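Local coordinates for protein protease Do-like 8, chloroplastic (Arabidopsis thaliana, PDB 4IC6) that probably acts as a serine endopeptidase of the HtrA (Deg) family in the chloroplast thylakoid, cutting peptide bonds within protein chains, at residues A292-T297 / V338-K343; V312-K317 / A323-I328; N270-R275 / I305-I310; L281-P284 / L288-K291. The protein carries 1 engineered substitution. All coordinates share one frame; numbering follows the deposited sequence.

Contact 1. Residues A292-T297 / V338-K343; sequences AGLHPT and VTLKIK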
loop_
_atom_site.group_PDB
_atom_site.type_symbol
_atom_site.label_atom_id
_atom_site.label_comp_id
_atom_site.label_asym_id
_atom_site.label_seq_id
_atom_site.Cartn_x
_atom_site.Cartn_y
_atom_site.Cartn_z
ATOM N N ALA A 292 -40.170 -12.539 19.810
ATOM C CA ALA A 292 -40.527 -13.928 19.513
ATOM C C ALA A 292 -39.634 -14.928 20.259
ATOM O O ALA A 292 -39.980 -16.102 20.382
ATOM C CB ALA A 292 -40.472 -14.181 18.013
ATOM N N GLY A 293 -38.485 -14.463 20.741
ATOM C CA GLY A 293 -37.606 -15.297 21.546
ATOM C C GLY A 293 -36.466 -15.949 20.780
ATOM O O GLY A 293 -35.891 -16.941 21.228
ATOM N N LEU A 294 -36.135 -15.404 19.615
ATOM C CA LEU A 294 -35.013 -15.918 18.837
ATOM C C LEU A 294 -33.707 -15.536 19.538
ATOM O O LEU A 294 -33.508 -14.373 19.895
ATOM C CB LEU A 294 -35.054 -15.353 17.416
ATOM C CG LEU A 294 -35.082 -16.305 16.211
ATOM C CD1 LEU A 294 -36.027 -17.480 16.426
ATOM C CD2 LEU A 294 -35.464 -15.530 14.944
ATOM N N HIS A 295 -32.822 -16.511 19.758
ATOM C CA HIS A 295 -31.564 -16.222 20.438
ATOM C C HIS A 295 -30.403 -16.107 19.458
ATOM O O HIS A 295 -30.303 -16.883 18.504
ATOM C CB HIS A 295 -31.269 -17.270 21.509
ATOM N N PRO A 296 -29.524 -15.118 19.682
ATOM C CA PRO A 296 -28.373 -14.878 18.819
ATOM C C PRO A 296 -27.164 -15.689 19.290
ATOM O O PRO A 296 -27.314 -16.573 20.135
ATOM C CB PRO A 296 -28.108 -13.393 19.030
ATOM C CG PRO A 296 -28.425 -13.194 20.442
ATOM C CD PRO A 296 -29.598 -14.114 20.755
ATOM N N THR A 297 -25.993 -15.357 18.752
ATOM C CA THR A 297 -24.758 -16.114 18.963
ATOM C C THR A 297 -23.715 -15.257 19.692
ATOM O O THR A 297 -23.404 -14.141 19.255
ATOM C CB THR A 297 -24.155 -16.564 17.603
ATOM O OG1 THR A 297 -24.857 -17.715 17.110
ATOM C CG2 THR A 297 -22.667 -16.897 17.743
ATOM N N VAL A 338 -45.512 -16.963 10.410
ATOM C CA VAL A 338 -44.892 -18.258 10.111
ATOM C C VAL A 338 -44.374 -18.953 11.371
ATOM O O VAL A 338 -44.164 -18.313 12.407
ATOM C CB VAL A 338 -43.722 -18.122 9.115
ATOM C CG1 VAL A 338 -44.225 -17.662 7.755
ATOM C CG2 VAL A 338 -42.667 -17.169 9.652
ATOM N N THR A 339 -44.182 -20.268 11.282
ATOM C CA THR A 339 -43.601 -21.031 12.383
ATOM C C THR A 339 -42.191 -21.435 12.001
ATOM O O THR A 339 -41.988 -22.085 10.974
ATOM C CB THR A 339 -44.396 -22.304 12.675
ATOM O OG1 THR A 339 -45.778 -21.972 12.874
ATOM C CG2 THR A 339 -43.841 -22.994 13.913
ATOM N N LEU A 340 -41.215 -21.031 12.808
ATOM C CA LEU A 340 -39.827 -21.370 12.529
ATOM C C LEU A 340 -39.430 -22.591 13.349
ATOM O O LEU A 340 -39.514 -22.572 14.581
ATOM C CB LEU A 340 -38.897 -20.212 12.887
ATOM C CG LEU A 340 -39.186 -18.832 12.286
ATOM C CD1 LEU A 340 -38.162 -17.833 12.816
ATOM C CD2 LEU A 340 -39.151 -18.887 10.763
ATOM N N LYS A 341 -39.004 -23.659 12.684
ATOM C CA LYS A 341 -38.440 -24.780 13.435
ATOM C C LYS A 341 -36.965 -24.497 13.672
ATOM O O LYS A 341 -36.198 -24.333 12.722
ATOM C CB LYS A 341 -38.670 -26.118 12.726
ATOM C CG LYS A 341 -39.827 -26.924 13.327
ATOM C CD LYS A 341 -39.833 -28.370 12.833
ATOM C CE LYS A 341 -40.284 -28.467 11.378
ATOM N NZ LYS A 341 -39.871 -29.758 10.751
ATOM N N ILE A 342 -36.572 -24.390 14.940
ATOM C CA ILE A 342 -35.196 -24.007 15.237
ATOM C C ILE A 342 -34.421 -25.024 16.087
ATOM O O ILE A 342 -34.996 -25.716 16.932
ATOM C CB ILE A 342 -35.125 -22.633 15.929
ATOM C CG1 ILE A 342 -35.700 -22.711 17.339
ATOM C CG2 ILE A 342 -35.847 -21.550 15.092
ATOM C CD1 ILE A 342 -35.177 -21.619 18.258
ATOM N N LYS A 343 -33.111 -25.084 15.857
ATOM C CA LYS A 343 -32.196 -25.860 16.687
ATOM C C LYS A 343 -31.526 -24.921 17.683
ATOM O O LYS A 343 -30.775 -24.027 17.298
ATOM C CB LYS A 343 -31.131 -26.539 15.819
ATOM C CG LYS A 343 -30.342 -27.651 16.521
ATOM C CD LYS A 343 -30.516 -28.979 15.769
ATOM C CE LYS A 343 -29.597 -30.081 16.292
ATOM N NZ LYS A 343 -30.307 -31.080 17.162
#
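Leu294 and two residues of strand 337-344, Leu340 and Ile342, make an entirely apolar contact in which the two branches of one leucine are shared between neighbours on the same strand face. Leu294 CD2 meets Leu340 CD1 at 4.1 Å, the two leucine side chains crossing at about a right angle. The other methyl, Leu294 CD1, lies 4.3 Å from Ile342 CG2, so both approaches are at the loose end of van der Waals contact. Leu340 brings CD1 forward, its CG lying beside the backbone N (chi1 -54°). Leu294, by contrast, has chi1 at -124°, far from any staggered position, which may mean strain or an imprecise fit.

The backbone leading into Leu294 is set by Gly293, whose positive phi (97°) closes helix 288-292 in a Schellman motif; a CB there would press on the carbonyl O of Ala292. No hydrogen bond joins the two segments. Polar links instead run to residues beyond them: Gly293 O accepts a bond from Arg344 NH2, His295 pairs through its backbone with Asp309, and Thr297 OG1 bonds to Gly308 N and Val280 O. Within the PDZ fold, the loop leaving helix 288-292 thus lies over strand 337-344, where Leu294 also touches Leu351 of strand 347-357 and Leu340 touches Val314 of strand 310-314.

Contact 2. Residues V312-K317 / A323-I328; sequences VAVDDK and AELMKI
Val314, at the end of strand 310-314, presses against Leu325 and Ile328 of helix 322-329, and its contact with Leu325 is the tight spot. Val314 CG2 and Leu325 CD1 stand 3.4 Å apart, closer than usual for two methyl carbons, with the side chains crossing at about a right angle. Leu325 gets there because its CG is turned opposite the backbone N (chi1 175°), which carries the branch off the helix towards the strand. Both residues are buried.

Ile328, one turn further along the helix, sits more loosely: its CG2 is 4.2 Å from Val314 CB. The same methyl meets Lys317 CD at 3.8 Å, where the two side chains run past each other in opposite directions. Lys317 is exposed and offers only its aliphatic part here, its chain bending at chi3 (97°). A type II' turn from Val314 to Lys317, its closing bond Lys317 N to Val314 O weak, sets these two residues side by side; Val314 N to Lys317 O at 3.0 Å holds the hairpin better. Tyr332 packs against both, and its OH bonds to Asp315 OD2.

On the helix's outer side, a modelled Lys327-Glu324 salt bridge is doubtfully short. With no hydrogen bond between the segments, the helix rests on the hairpin of strands 310-314 and 317-318 in the PDZ domain by hydrophobic burial, lysine methylenes extending the apolar surface to the solvent edge.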
loop_
_atom_site.group_PDB
_atom_site.type_symbol
_atom_site.label_atom_id
_atom_site.label_comp_id
_atom_site.label_asym_id
_atom_site.label_seq_id
_atom_site.Cartn_x
_atom_site.Cartn_y
_atom_site.Cartn_z
ATOM N N VAL A 312 -34.152 -24.206 10.692
ATOM C CA VAL A 312 -34.081 -25.396 9.838
ATOM C C VAL A 312 -35.329 -25.550 8.973
ATOM O O VAL A 312 -35.311 -26.231 7.942
ATOM C CB VAL A 312 -33.815 -26.685 10.659
ATOM C CG1 VAL A 312 -32.466 -26.590 11.380
ATOM C CG2 VAL A 312 -34.936 -26.943 11.656
ATOM N N ALA A 313 -36.402 -24.875 9.373
ATOM C CA ALA A 313 -37.653 -24.939 8.635
ATOM C C ALA A 313 -38.505 -23.677 8.831
ATOM O O ALA A 313 -38.613 -23.161 9.939
ATOM C CB ALA A 313 -38.442 -26.175 9.064
ATOM N N VAL A 314 -39.116 -23.204 7.753
ATOM C CA VAL A 314 -40.146 -22.174 7.865
ATOM C C VAL A 314 -41.518 -22.813 7.684
ATOM O O VAL A 314 -41.880 -23.227 6.578
ATOM C CB VAL A 314 -39.952 -21.049 6.834
ATOM C CG1 VAL A 314 -41.130 -20.062 6.888
ATOM C CG2 VAL A 314 -38.638 -20.336 7.076
ATOM N N ASP A 315 -42.290 -22.868 8.765
ATOM C CA ASP A 315 -43.533 -23.617 8.744
ATOM C C ASP A 315 -43.149 -25.086 8.567
ATOM O O ASP A 315 -42.610 -25.714 9.483
ATOM C CB ASP A 315 -44.437 -23.148 7.592
ATOM C CG ASP A 315 -45.034 -21.767 7.832
ATOM O OD1 ASP A 315 -45.167 -21.386 9.012
ATOM O OD2 ASP A 315 -45.372 -21.062 6.848
ATOM N N ASP A 316 -43.398 -25.615 7.373
ATOM C CA ASP A 316 -43.066 -27.000 7.068
ATOM C C ASP A 316 -41.756 -27.113 6.286
ATOM O O ASP A 316 -40.913 -27.956 6.591
ATOM C CB ASP A 316 -44.211 -27.666 6.303
ATOM N N LYS A 317 -41.596 -26.245 5.290
ATOM C CA LYS A 317 -40.518 -26.342 4.301
ATOM C C LYS A 317 -39.105 -26.165 4.854
ATOM O O LYS A 317 -38.788 -25.132 5.446
ATOM C CB LYS A 317 -40.770 -25.354 3.154
ATOM C CG LYS A 317 -41.123 -23.944 3.611
ATOM C CD LYS A 317 -41.730 -23.107 2.487
ATOM C CE LYS A 317 -43.253 -23.113 2.541
ATOM N NZ LYS A 317 -43.842 -22.152 1.563
ATOM N N ALA A 323 -29.150 -18.531 2.266
ATOM C CA ALA A 323 -29.648 -18.127 0.958
ATOM C C ALA A 323 -31.039 -18.672 0.745
ATOM O O ALA A 323 -31.925 -17.977 0.227
ATOM C CB ALA A 323 -28.709 -18.626 -0.148
ATOM N N GLU A 324 -31.225 -19.924 1.146
ATOM C CA GLU A 324 -32.509 -20.580 1.006
ATOM C C GLU A 324 -33.579 -19.980 1.905
ATOM O O GLU A 324 -34.723 -19.836 1.484
ATOM C CB GLU A 324 -32.376 -22.084 1.243
ATOM C CG GLU A 324 -31.631 -22.792 0.120
ATOM C CD GLU A 324 -32.300 -22.570 -1.228
ATOM O OE1 GLU A 324 -33.541 -22.699 -1.296
ATOM O OE2 GLU A 324 -31.596 -22.246 -2.211
ATOM N N LEU A 325 -33.220 -19.636 3.140
ATOM C CA LEU A 325 -34.176 -18.977 4.029
ATOM C C LEU A 325 -34.678 -17.679 3.376
ATOM O O LEU A 325 -35.893 -17.441 3.260
ATOM C CB LEU A 325 -33.546 -18.694 5.403
ATOM C CG LEU A 325 -34.386 -17.896 6.414
ATOM C CD1 LEU A 325 -35.681 -18.614 6.789
ATOM C CD2 LEU A 325 -33.575 -17.614 7.662
ATOM N N MET A 326 -33.745 -16.853 2.920
ATOM C CA MET A 326 -34.117 -15.610 2.249
ATOM C C MET A 326 -35.037 -15.882 1.065
ATOM O O MET A 326 -36.100 -15.269 0.935
ATOM C CB MET A 326 -32.871 -14.858 1.781
ATOM C CG MET A 326 -31.850 -14.614 2.884
ATOM S SD MET A 326 -32.614 -13.830 4.318
ATOM C CE MET A 326 -32.619 -12.116 3.814
ATOM N N LYS A 327 -34.627 -16.802 0.201
ATOM C CA LYS A 327 -35.437 -17.175 -0.953
ATOM C C LYS A 327 -36.843 -17.604 -0.540
ATOM O O LYS A 327 -37.830 -17.203 -1.154
ATOM C CB LYS A 327 -34.751 -18.291 -1.754
ATOM C CG LYS A 327 -34.589 -17.977 -3.230
ATOM C CD LYS A 327 -33.302 -18.573 -3.786
ATOM C CE LYS A 327 -33.304 -20.087 -3.668
ATOM N NZ LYS A 327 -31.952 -20.670 -3.898
ATOM N N ILE A 328 -36.934 -18.414 0.507
ATOM C CA ILE A 328 -38.229 -18.901 0.969
ATOM C C ILE A 328 -39.097 -17.758 1.486
ATOM O O ILE A 328 -40.290 -17.674 1.176
ATOM C CB ILE A 328 -38.067 -19.960 2.075
ATOM C CG1 ILE A 328 -37.579 -21.284 1.474
ATOM C CG2 ILE A 328 -39.373 -20.178 2.802
ATOM C CD1 ILE A 328 -36.898 -22.211 2.468
#

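Contact 3. Residues N270-R275 / I305-I310; sequences NQLNVR and IVLGDI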
loop_
_atom_site.group_PDB
_atom_site.type_symbol
_atom_site.label_atom_id
_atom_site.label_comp_id
_atom_site.label_asym_id
_atom_site.label_seq_id
_atom_site.Cartn_x
_atom_site.Cartn_y
_atom_site.Cartn_z
ATOM N N ASN A 270 -20.554 -22.900 8.521
ATOM C CA ASN A 270 -19.876 -24.188 8.418
ATOM C C ASN A 270 -18.607 -24.268 9.288
ATOM O O ASN A 270 -18.360 -25.270 9.966
ATOM C CB ASN A 270 -19.637 -24.564 6.953
ATOM C CG ASN A 270 -20.932 -24.971 6.235
ATOM O OD1 ASN A 270 -21.321 -26.143 6.249
ATOM N ND2 ASN A 270 -21.602 -23.998 5.607
ATOM N N GLN A 271 -17.830 -23.194 9.313
ATOM C CA GLN A 271 -16.692 -23.119 10.214
ATOM C C GLN A 271 -17.092 -23.373 11.671
ATOM O O GLN A 271 -16.296 -23.891 12.455
ATOM C CB GLN A 271 -15.997 -21.763 10.071
ATOM C CG GLN A 271 -14.733 -21.613 10.900
ATOM C CD GLN A 271 -13.792 -20.569 10.330
ATOM O OE1 GLN A 271 -14.161 -19.810 9.427
ATOM N NE2 GLN A 271 -12.561 -20.533 10.845
ATOM N N LEU A 272 -18.325 -23.021 12.032
ATOM C CA LEU A 272 -18.831 -23.249 13.393
ATOM C C LEU A 272 -19.543 -24.593 13.513
ATOM O O LEU A 272 -20.244 -24.854 14.492
ATOM C CB LEU A 272 -19.786 -22.121 13.808
ATOM C CG LEU A 272 -19.136 -20.742 13.941
ATOM C CD1 LEU A 272 -20.186 -19.646 14.156
ATOM C CD2 LEU A 272 -18.109 -20.750 15.070
ATOM N N ASN A 273 -19.372 -25.434 12.499
ATOM C CA ASN A 273 -19.978 -26.769 12.455
ATOM C C ASN A 273 -21.512 -26.778 12.418
ATOM O O ASN A 273 -22.152 -27.726 12.881
ATOM C CB ASN A 273 -19.444 -27.672 13.579
ATOM C CG ASN A 273 -19.518 -29.154 13.226
ATOM O OD1 ASN A 273 -19.511 -29.534 12.052
ATOM N ND2 ASN A 273 -19.583 -29.999 14.252
ATOM N N VAL A 274 -22.091 -25.726 11.845
ATOM C CA VAL A 274 -23.515 -25.705 11.543
ATOM C C VAL A 274 -23.721 -26.063 10.078
ATOM O O VAL A 274 -23.656 -25.199 9.191
ATOM C CB VAL A 274 -24.138 -24.320 11.830
ATOM C CG1 VAL A 274 -25.629 -24.333 11.495
ATOM C CG2 VAL A 274 -23.896 -23.927 13.277
ATOM N N ARG A 275 -23.999 -27.334 9.825
ATOM C CA ARG A 275 -23.978 -27.850 8.458
ATOM C C ARG A 275 -25.356 -27.868 7.816
ATOM O O ARG A 275 -25.486 -28.064 6.607
ATOM C CB ARG A 275 -23.330 -29.239 8.426
ATOM C CG ARG A 275 -21.864 -29.215 8.851
ATOM C CD ARG A 275 -20.955 -28.846 7.680
ATOM N NE ARG A 275 -19.707 -28.187 8.076
ATOM C CZ ARG A 275 -18.926 -28.562 9.090
ATOM N NH1 ARG A 275 -17.805 -27.893 9.348
ATOM N NH2 ARG A 275 -19.251 -29.608 9.846
ATOM N N ILE A 305 -18.801 -21.285 23.134
ATOM C CA ILE A 305 -19.889 -20.828 22.269
ATOM C C ILE A 305 -21.225 -21.526 22.506
ATOM O O ILE A 305 -21.333 -22.749 22.395
ATOM C CB ILE A 305 -19.539 -21.007 20.774
ATOM C CG1 ILE A 305 -18.406 -20.064 20.364
ATOM C CG2 ILE A 305 -20.770 -20.772 19.899
ATOM C CD1 ILE A 305 -18.856 -18.901 19.486
ATOM N N VAL A 306 -22.240 -20.736 22.837
ATOM C CA VAL A 306 -23.614 -21.176 22.679
ATOM C C VAL A 306 -23.984 -20.730 21.277
ATOM O O VAL A 306 -23.753 -19.578 20.901
ATOM C CB VAL A 306 -24.551 -20.536 23.717
ATOM C CG1 VAL A 306 -24.449 -19.019 23.656
ATOM C CG2 VAL A 306 -25.992 -21.004 23.502
ATOM N N LEU A 307 -24.508 -21.642 20.477
ATOM C CA LEU A 307 -24.837 -21.259 19.123
ATOM C C LEU A 307 -26.177 -20.539 19.158
ATOM O O LEU A 307 -27.115 -21.005 19.806
ATOM C CB LEU A 307 -24.867 -22.474 18.190
ATOM C CG LEU A 307 -23.513 -22.961 17.665
ATOM C CD1 LEU A 307 -23.725 -24.109 16.697
ATOM C CD2 LEU A 307 -22.733 -21.834 16.996
ATOM N N GLY A 308 -26.251 -19.382 18.506
ATOM C CA GLY A 308 -27.534 -18.728 18.317
ATOM C C GLY A 308 -28.461 -19.776 17.738
ATOM O O GLY A 308 -27.999 -20.826 17.276
ATOM N N ASP A 309 -29.759 -19.512 17.746
ATOM C CA ASP A 309 -30.710 -20.457 17.174
ATOM C C ASP A 309 -30.364 -20.742 15.715
ATOM O O ASP A 309 -29.773 -19.905 15.014
ATOM C CB ASP A 309 -32.139 -19.920 17.295
ATOM N N ILE A 310 -30.735 -21.932 15.258
ATOM C CA ILE A 310 -30.482 -22.321 13.883
ATOM C C ILE A 310 -31.818 -22.635 13.238
ATOM O O ILE A 310 -32.556 -23.506 13.710
ATOM C CB ILE A 310 -29.542 -23.555 13.798
ATOM C CG1 ILE A 310 -28.170 -23.215 14.394
ATOM C CG2 ILE A 310 -29.408 -24.006 12.356
ATOM C CD1 ILE A 310 -27.377 -24.433 14.913
#
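Asn273 N donates to Asn270 O at 2.7 Å, a bond of the Schellman motif that ends helix 266-271 and sends the following residue, Val274, towards Leu307 and Ile310. The positive phi of Asn273 (64°) makes this reversal. Val274 then carries most of the contact with its two methyls. CG2 lies 3.4 Å from Leu307 CD1, tighter than usual for carbons, as the two side chains slide past each other in opposite directions. CG1, placed opposite the backbone N (chi1 180°), reaches Ile310 CD1 at 3.8 Å, and these two side chains meet tip to tip; Ile310 CG2 also lies 3.9 Å from Val274 CG1.

Leu272 adds a looser flank: its CB stands 4.4 Å from Leu307 CD2, and Leu307 CD1 approaches the Leu272 carbonyl O at 4.2 Å. Replacing Val274 with alanine would remove both methyls that bear on Leu307 and Ile310, and is likely to open a gap between the helix end and the loop. No hydrogen bond spans the two segments.

The contact therefore clips the end of helix 266-271 to the loop entering strand 310-314. Leu279 of strand 278-282 touches both Leu272 and Ile310, Asp309 pairs through its backbone with Val280, and on the helix side Leu272 also packs on Pro52 of a neighbouring subunit, so this corner of the PDZ domain forms part of a surface between subunits.

Contact 4. Residues L281-P284 / L288-K291; sequences LQVP and LAEK
The chain leaving strand 278-282 comes nearest to the first turn of helix 288-292, the next element of the PDZ domain, at Val283 and Glu290, whose CA atoms are 6.4 Å apart. Val283 supplies the apolar touch with a single methyl: CG1, held opposite its own backbone N (chi1 173°), ends 3.7 Å from Glu290 N. It lies 3.9 Å from Glu290 CB and 4.0 Å from Ala289 CB, so it rests on the helix backbone and on two CB atoms rather than between long side chains. Ala289 is buried, while Glu290 extends from the helix with CG also opposite the backbone N (chi1 179°).

At the exposed edge, Glu290 OE1 comes 4.0 Å from Pro284 O, two acceptors with no hydrogen bond between them. The residues linking the segments supply the polar partners. Ser287 OG accepts from Glu290 N and is also bonded to Pro284 O, and Lys286 N makes a weak bond to Glu290 OE1. Dispersion contacts of one valine methyl thus join strand end and helix directly, while the polar coupling passes through the short connection, tying the proline carbonyl to the start of the helix by way of one serine hydroxyl.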
loop_
_atom_site.group_PDB
_atom_site.type_symbol
_atom_site.label_atom_id
_atom_site.label_comp_id
_atom_site.label_asym_id
_atom_site.label_seq_id
_atom_site.Cartn_x
_atom_site.Cartn_y
_atom_site.Cartn_z
ATOM N N LEU A 281 -26.860 -15.041 13.970
ATOM C CA LEU A 281 -25.754 -14.397 14.672
ATOM C C LEU A 281 -26.243 -13.310 15.633
ATOM O O LEU A 281 -26.123 -13.452 16.852
ATOM C CB LEU A 281 -24.743 -13.809 13.690
ATOM C CG LEU A 281 -24.015 -14.818 12.797
ATOM C CD1 LEU A 281 -22.932 -14.124 11.994
ATOM C CD2 LEU A 281 -23.431 -15.958 13.633
ATOM N N GLN A 282 -26.808 -12.238 15.078
ATOM C CA GLN A 282 -27.236 -11.088 15.875
ATOM C C GLN A 282 -28.738 -10.783 15.769
ATOM O O GLN A 282 -29.343 -10.882 14.688
ATOM C CB GLN A 282 -26.406 -9.856 15.510
ATOM N N VAL A 283 -29.322 -10.399 16.901
ATOM C CA VAL A 283 -30.736 -10.050 16.996
ATOM C C VAL A 283 -30.939 -8.654 17.578
ATOM O O VAL A 283 -30.893 -8.483 18.795
ATOM C CB VAL A 283 -31.472 -11.048 17.894
ATOM C CG1 VAL A 283 -32.895 -10.595 18.147
ATOM C CG2 VAL A 283 -31.436 -12.431 17.268
ATOM N N PRO A 284 -31.181 -7.657 16.706
ATOM C CA PRO A 284 -31.341 -6.255 17.114
ATOM C C PRO A 284 -32.273 -6.139 18.315
ATOM O O PRO A 284 -33.276 -6.848 18.377
ATOM C CB PRO A 284 -31.981 -5.601 15.887
ATOM C CG PRO A 284 -31.534 -6.436 14.738
ATOM C CD PRO A 284 -31.447 -7.846 15.266
ATOM N N LEU A 288 -39.013 -7.758 16.395
ATOM C CA LEU A 288 -39.959 -8.866 16.345
ATOM C C LEU A 288 -39.241 -10.186 16.700
ATOM O O LEU A 288 -39.775 -11.012 17.437
ATOM C CB LEU A 288 -40.597 -8.956 14.956
ATOM C CG LEU A 288 -42.017 -8.392 14.741
ATOM C CD1 LEU A 288 -42.333 -7.264 15.696
ATOM C CD2 LEU A 288 -42.201 -7.988 13.296
ATOM N N ALA A 289 -38.035 -10.366 16.169
ATOM C CA ALA A 289 -37.244 -11.565 16.444
ATOM C C ALA A 289 -37.005 -11.730 17.937
ATOM O O ALA A 289 -37.258 -12.799 18.493
ATOM C CB ALA A 289 -35.915 -11.530 15.688
ATOM N N GLU A 290 -36.532 -10.671 18.589
ATOM C CA GLU A 290 -36.335 -10.710 20.041
ATOM C C GLU A 290 -37.613 -11.061 20.803
ATOM O O GLU A 290 -37.618 -11.974 21.627
ATOM C CB GLU A 290 -35.767 -9.384 20.550
ATOM C CG GLU A 290 -35.557 -9.343 22.064
ATOM C CD GLU A 290 -34.968 -8.021 22.524
ATOM O OE1 GLU A 290 -33.776 -7.761 22.238
ATOM O OE2 GLU A 290 -35.703 -7.237 23.162
ATOM N N LYS A 291 -38.695 -10.337 20.524
ATOM C CA LYS A 291 -39.952 -10.569 21.219
ATOM C C LYS A 291 -40.455 -11.992 20.986
ATOM O O LYS A 291 -41.096 -12.581 21.856
ATOM C CB LYS A 291 -41.010 -9.533 20.801
ATOM C CG LYS A 291 -40.539 -8.087 20.949
ATOM C CD LYS A 291 -41.658 -7.094 20.663
ATOM C CE LYS A 291 -41.098 -5.732 20.270
ATOM N NZ LYS A 291 -40.293 -5.813 19.010
#

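How the contacts relate
All four contacts lie in the PDZ domain, away from the protease barrels and the predicted charge-relay site. Along the chain, contact 3 opens first and contact 4 falls within its span; contact 1 crosses contact 3, and contact 2 lies between the segments of contact 1. The centres of contacts 1 and 4 are about 9 Å apart, joined by the run 288-297. Contact 1 is about 12 Å from contact 2 and 13 Å from contact 3, centre to centre, and touches both, chiefly through the pairing of strands 337-344 and 310-314. The centre of contact 2 is about 17 Å from those of contacts 3 and 4. Together they fasten three helices and a loop around one antiparallel sheet.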